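Local coordinates for putative DNA-binding protein (Bacteroides fragilis, PDB 3BS3) that probably binds DNA as a small all-helical, helix-turn-helix protein of the XRE (Cro/C1-type) family, at residues 26-31 against 59-64; 40-43 against 47-50. All coordinates share one frame; numbering follows the deposited sequence.

Contact 1: residues 26-31 against 59-64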
loop_
_atom_site.group_PDB
_atom_site.type_symbol
_atom_site.label_atom_id
_atom_site.label_comp_id
_atom_site.label_asym_id
_atom_site.label_seq_id
_atom_site.Cartn_x
_atom_site.Cartn_y
_atom_site.Cartn_z
ATOM N N ASN A 26 3.700 10.613 -15.910
ATOM C CA ASN A 26 4.193 10.714 -14.542
ATOM C C ASN A 26 4.054 12.141 -14.001
ATOM O O ASN A 26 3.603 12.328 -12.869
ATOM C CB ASN A 26 5.667 10.305 -14.471
ATOM C CG ASN A 26 5.884 8.795 -14.603
ATOM O OD1 ASN A 26 4.945 8.003 -14.717
ATOM N ND2 ASN A 26 7.150 8.394 -14.584
ATOM N N ARG A 27 4.407 13.142 -14.825
ATOM C CA ARG A 27 4.334 14.549 -14.417
ATOM C C ARG A 27 2.916 14.932 -14.011
ATOM O O ARG A 27 2.705 15.569 -12.982
ATOM C CB ARG A 27 4.805 15.478 -15.544
ATOM C CG ARG A 27 4.702 16.960 -15.183
ATOM C CD ARG A 27 4.016 17.753 -16.278
ATOM N NE ARG A 27 4.958 18.304 -17.251
ATOM C CZ ARG A 27 4.610 18.827 -18.427
ATOM N NH1 ARG A 27 5.542 19.306 -19.236
ATOM N NH2 ARG A 27 3.338 18.862 -18.801
ATOM N N TRP A 28 1.944 14.529 -14.831
ATOM C CA TRP A 28 0.558 14.843 -14.551
ATOM C C TRP A 28 0.142 14.240 -13.212
ATOM O O TRP A 28 -0.462 14.908 -12.365
ATOM C CB TRP A 28 -0.333 14.332 -15.690
ATOM C CG TRP A 28 -1.783 14.595 -15.420
ATOM C CD1 TRP A 28 -2.465 15.761 -15.670
ATOM C CD2 TRP A 28 -2.709 13.714 -14.789
ATOM N NE1 TRP A 28 -3.764 15.643 -15.250
ATOM C CE2 TRP A 28 -3.950 14.400 -14.716
ATOM C CE3 TRP A 28 -2.627 12.399 -14.307
ATOM C CZ2 TRP A 28 -5.096 13.823 -14.169
ATOM C CZ3 TRP A 28 -3.784 11.814 -13.754
ATOM C CH2 TRP A 28 -4.993 12.538 -13.690
ATOM N N LEU A 29 0.498 12.978 -13.010
ATOM C CA LEU A 29 0.069 12.290 -11.792
ATOM C C LEU A 29 0.699 12.948 -10.559
ATOM O O LEU A 29 0.028 13.185 -9.562
ATOM C CB LEU A 29 0.406 10.801 -11.863
ATOM C CG LEU A 29 -0.041 9.990 -10.637
ATOM C CD1 LEU A 29 -1.565 10.077 -10.422
ATOM C CD2 LEU A 29 0.429 8.520 -10.756
ATOM N N ALA A 30 1.989 13.249 -10.650
ATOM C CA ALA A 30 2.709 13.908 -9.562
ATOM C C ALA A 30 2.047 15.231 -9.227
ATOM O O ALA A 30 1.824 15.518 -8.052
ATOM C CB ALA A 30 4.178 14.112 -9.933
ATOM N N GLU A 31 1.721 16.027 -10.252
ATOM C CA GLU A 31 1.070 17.322 -10.034
ATOM C C GLU A 31 -0.290 17.164 -9.345
ATOM O O GLU A 31 -0.599 17.888 -8.398
ATOM C CB GLU A 31 0.970 18.124 -11.346
ATOM C CG GLU A 31 2.339 18.666 -11.781
ATOM C CD GLU A 31 2.376 19.381 -13.140
ATOM O OE1 GLU A 31 1.398 19.323 -13.920
ATOM O OE2 GLU A 31 3.432 19.979 -13.429
ATOM N N ALA A 59 -5.951 5.732 -8.113
ATOM C CA ALA A 59 -7.043 5.033 -8.822
ATOM C C ALA A 59 -8.183 6.014 -9.158
ATOM O O ALA A 59 -8.735 5.988 -10.275
ATOM C CB ALA A 59 -7.537 3.863 -7.988
ATOM N N GLU A 60 -8.515 6.879 -8.206
ATOM C CA GLU A 60 -9.566 7.882 -8.423
ATOM C C GLU A 60 -9.175 8.777 -9.595
ATOM O O GLU A 60 -9.995 9.035 -10.503
ATOM C CB GLU A 60 -9.809 8.707 -7.156
ATOM C CG GLU A 60 -10.562 7.927 -6.095
ATOM C CD GLU A 60 -10.546 8.569 -4.712
ATOM O OE1 GLU A 60 -9.853 9.592 -4.494
ATOM O OE2 GLU A 60 -11.234 8.023 -3.827
ATOM N N LEU A 61 -7.921 9.222 -9.594
ATOM C CA LEU A 61 -7.403 10.118 -10.646
ATOM C C LEU A 61 -7.366 9.462 -12.030
ATOM O O LEU A 61 -7.579 10.146 -13.042
ATOM C CB LEU A 61 -6.003 10.622 -10.282
ATOM C CG LEU A 61 -5.933 11.620 -9.130
ATOM C CD1 LEU A 61 -4.507 11.850 -8.722
ATOM C CD2 LEU A 61 -6.592 12.955 -9.539
ATOM N N LEU A 62 -7.106 8.154 -12.069
ATOM C CA LEU A 62 -7.049 7.415 -13.339
ATOM C C LEU A 62 -8.386 6.785 -13.725
ATOM O O LEU A 62 -8.478 6.123 -14.772
ATOM C CB LEU A 62 -5.939 6.359 -13.304
ATOM C CG LEU A 62 -4.539 6.953 -13.125
ATOM C CD1 LEU A 62 -3.505 5.858 -12.973
ATOM C CD2 LEU A 62 -4.155 7.892 -14.287
ATOM N N ASN A 63 -9.404 6.974 -12.877
ATOM C CA ASN A 63 -10.739 6.410 -13.117
ATOM C C ASN A 63 -10.748 4.889 -13.234
ATOM O O ASN A 63 -11.412 4.317 -14.132
ATOM C CB ASN A 63 -11.391 7.029 -14.368
ATOM C CG ASN A 63 -11.562 8.534 -14.246
ATOM O OD1 ASN A 63 -11.947 9.049 -13.197
ATOM N ND2 ASN A 63 -11.258 9.246 -15.321
ATOM N N VAL A 64 -10.006 4.236 -12.331
ATOM C CA VAL A 64 -10.009 2.770 -12.266
ATOM C C VAL A 64 -10.275 2.320 -10.834
ATOM O O VAL A 64 -10.129 3.117 -9.888
ATOM C CB VAL A 64 -8.666 2.150 -12.747
ATOM C CG1 VAL A 64 -8.381 2.514 -14.219
ATOM C CG2 VAL A 64 -7.482 2.597 -11.847
#
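Trp28 and Leu29, neighbours on helix 26-33, meet Leu61 and Leu62, neighbours at the C-terminal end of helix 52-62; four residues make up the contact, with the carbonyl oxygen of Leu61 taking part. The backbones stay well apart: the closest CA atoms, those of Leu29 and Leu61, are 7.9 Å from each other, no hydrogen bond crosses, and only 194 Å² is buried, both sides summed. The gap is spanned by side-chain ends. With CG anti to the backbone N in Trp28 (chi1 178°) and in Leu29 (chi1 -179°), both residues swing their far ends to the facing helix although their CB atoms do not point there.

The bump from helix 26-33 is the outer corner of the indole. It rests against a shallow hollow bounded by Leu61 O, Leu61 CB and Leu62 CD2. Trp28 CH2 lies 4.0 Å from Leu61 CB and, edge-on and near the ring plane, 3.6 Å from Leu61 O. One atom farther round the benzene ring, CZ3 of Trp28 comes to 4.0 Å from Leu62 CD2, a methyl that approaches obliquely, its side chain running past the indole in the opposite sense. Leu61 itself points across the interface, and its CD1 meets Leu29 CD1 at 3.8 Å.

Leu29 and Leu62 extend this apolar seam to Ile15 and Val18 of helix 15-21, respectively. Arg24 is a charged neighbour of the indole, in cation-pi contact with Trp28. The helix under the indole corner ends in a Schellman motif, with Asn63 at positive phi (59°) and Val64 N bonded to Ala59 O at 3.0 Å. The contact joins helix 26-33, probably the first helix of the helix-turn-helix, to helix 52-62, an arrangement consistent with the compact all-helical domain of XRE-type proteins.

Contact 2: residues 40-43 against 47-50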
loop_
_atom_site.group_PDB
_atom_site.type_symbol
_atom_site.label_atom_id
_atom_site.label_comp_id
_atom_site.label_asym_id
_atom_site.label_seq_id
_atom_site.Cartn_x
_atom_site.Cartn_y
_atom_site.Cartn_z
ATOM N N ILE A 40 6.747 9.502 -8.072
ATOM C CA ILE A 40 5.870 8.766 -8.997
ATOM C C ILE A 40 6.681 7.836 -9.880
ATOM O O ILE A 40 6.301 6.689 -10.102
ATOM C CB ILE A 40 5.076 9.754 -9.897
ATOM C CG1 ILE A 40 4.183 10.646 -9.036
ATOM C CG2 ILE A 40 4.282 9.024 -10.979
ATOM C CD1 ILE A 40 3.301 9.931 -8.090
ATOM N N SER A 41 7.821 8.325 -10.372
ATOM C CA SER A 41 8.655 7.510 -11.250
ATOM C C SER A 41 9.125 6.249 -10.523
ATOM O O SER A 41 9.177 5.173 -11.122
ATOM C CB SER A 41 9.850 8.303 -11.808
ATOM O OG SER A 41 10.864 8.492 -10.835
ATOM N N ARG A 42 9.454 6.388 -9.240
ATOM C CA ARG A 42 9.899 5.247 -8.434
ATOM C C ARG A 42 8.755 4.257 -8.177
ATOM O O ARG A 42 8.975 3.045 -8.146
ATOM C CB ARG A 42 10.529 5.713 -7.133
ATOM C CG ARG A 42 11.941 6.311 -7.359
ATOM C CD ARG A 42 12.512 6.864 -6.086
ATOM N NE ARG A 42 12.712 5.826 -5.074
ATOM C CZ ARG A 42 13.751 4.990 -5.025
ATOM N NH1 ARG A 42 14.719 5.037 -5.929
ATOM N NH2 ARG A 42 13.822 4.092 -4.052
ATOM N N TRP A 43 7.546 4.762 -7.998
ATOM C CA TRP A 43 6.395 3.856 -7.959
ATOM C C TRP A 43 6.264 3.144 -9.310
ATOM O O TRP A 43 6.041 1.923 -9.362
ATOM C CB TRP A 43 5.087 4.605 -7.692
ATOM C CG TRP A 43 5.002 5.255 -6.358
ATOM C CD1 TRP A 43 5.876 5.116 -5.319
ATOM C CD2 TRP A 43 3.982 6.140 -5.914
ATOM N NE1 TRP A 43 5.467 5.875 -4.244
ATOM C CE2 TRP A 43 4.303 6.514 -4.587
ATOM C CE3 TRP A 43 2.818 6.656 -6.509
ATOM C CZ2 TRP A 43 3.509 7.395 -3.836
ATOM C CZ3 TRP A 43 2.014 7.534 -5.756
ATOM C CH2 TRP A 43 2.378 7.894 -4.436
ATOM N N LYS A 47 10.405 0.584 -7.747
ATOM C CA LYS A 47 11.540 0.789 -6.843
ATOM C C LYS A 47 11.084 1.184 -5.442
ATOM O O LYS A 47 11.795 0.948 -4.461
ATOM C CB LYS A 47 12.491 1.861 -7.385
ATOM C CG LYS A 47 13.139 1.514 -8.707
ATOM C CD LYS A 47 14.270 2.474 -9.030
ATOM C CE LYS A 47 14.621 2.425 -10.509
ATOM N NZ LYS A 47 15.931 3.086 -10.767
ATOM N N SER A 48 9.918 1.824 -5.377
ATOM C CA SER A 48 9.278 2.113 -4.095
ATOM C C SER A 48 7.775 1.981 -4.294
ATOM O O SER A 48 7.302 1.801 -5.418
ATOM C CB SER A 48 9.636 3.507 -3.590
ATOM O OG SER A 48 9.008 4.486 -4.388
ATOM N N GLN A 49 7.022 2.037 -3.196
ATOM C CA GLN A 49 5.591 1.726 -3.273
ATOM C C GLN A 49 4.731 2.742 -2.540
ATOM O O GLN A 49 5.126 3.223 -1.471
ATOM C CB GLN A 49 5.339 0.326 -2.660
ATOM C CG GLN A 49 6.074 -0.839 -3.317
ATOM C CD GLN A 49 5.643 -1.074 -4.759
ATOM O OE1 GLN A 49 4.585 -0.620 -5.181
ATOM N NE2 GLN A 49 6.475 -1.782 -5.517
ATOM N N PRO A 50 3.548 3.041 -3.093
ATOM C CA PRO A 50 2.572 3.913 -2.450
ATOM C C PRO A 50 1.938 3.201 -1.250
ATOM O O PRO A 50 1.903 1.957 -1.204
ATOM C CB PRO A 50 1.534 4.128 -3.535
ATOM C CG PRO A 50 1.601 2.854 -4.383
ATOM C CD PRO A 50 3.058 2.520 -4.391
#
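The indole of Trp43 has Pro50 on one face and the backbone of its own helix on the other. That helix, 37-44, is by sequence order the third of the XRE-type helix-turn-helix domain and so probably its recognition helix; the contact is the turn leaving it. Pro50 CB sits 3.7 Å from the centroid of the six-membered ring of Trp43 and only 7° off its normal, a CH-pi contact, whereas Ile40 CA lies over the opposite face toward the rim. At the edge, near the ring plane, Ser48 OG comes 3.3 Å from Trp43 CD1. The guanidinium of Arg42 is the second flat group, with Lys47 CB over the centre of one face, 4.0 Å above the plane. A bend at chi3 turns the arginine end over the lysine, and the two chains cross at about a right angle. The extended lysine carries its ammonium away from the contact.

The segment 47-50, neither helix nor strand, folds back along the helix end, burying 356 Å², both sides summed. Pro50 also touches Leu55 of helix 52-62, and its carbonyl oxygen accepts a backbone hydrogen bond from the second subunit, so the turn borders both the core and the dimer partner. Gln49 points away from the helix and bonds through OE1 to Asn13.

Two amides grip one carbonyl. Lys47 N approaches Arg42 O in the carbonyl plane, at 2.9 Å but with a bent N-H...O angle of 131°; Ser48 N reaches the same Arg42 O from above that plane, at 3.2 Å and nearly straight (165°).

Overall arrangement
From the N terminus the chain passes through helix 15-21 into helix 26-33, which supplies the first half of contact 1, and then into helix 37-44. There contact 2 closes a short loop, three residues between its segments, before helix 52-62 returns to complete contact 1 across 27 intervening residues. The small loop therefore lies wholly within the large one, and no crossing occurs. The contacts' centres are 13 Å apart, on opposite sides of the chain's centre, yet they touch: Ala30 CB packs on Ile40 CG1 at 3.6 Å. Contact 1 joins the second and fourth helices; contact 2 ties the end of helix 37-44 to the connection leading into helix 52-62.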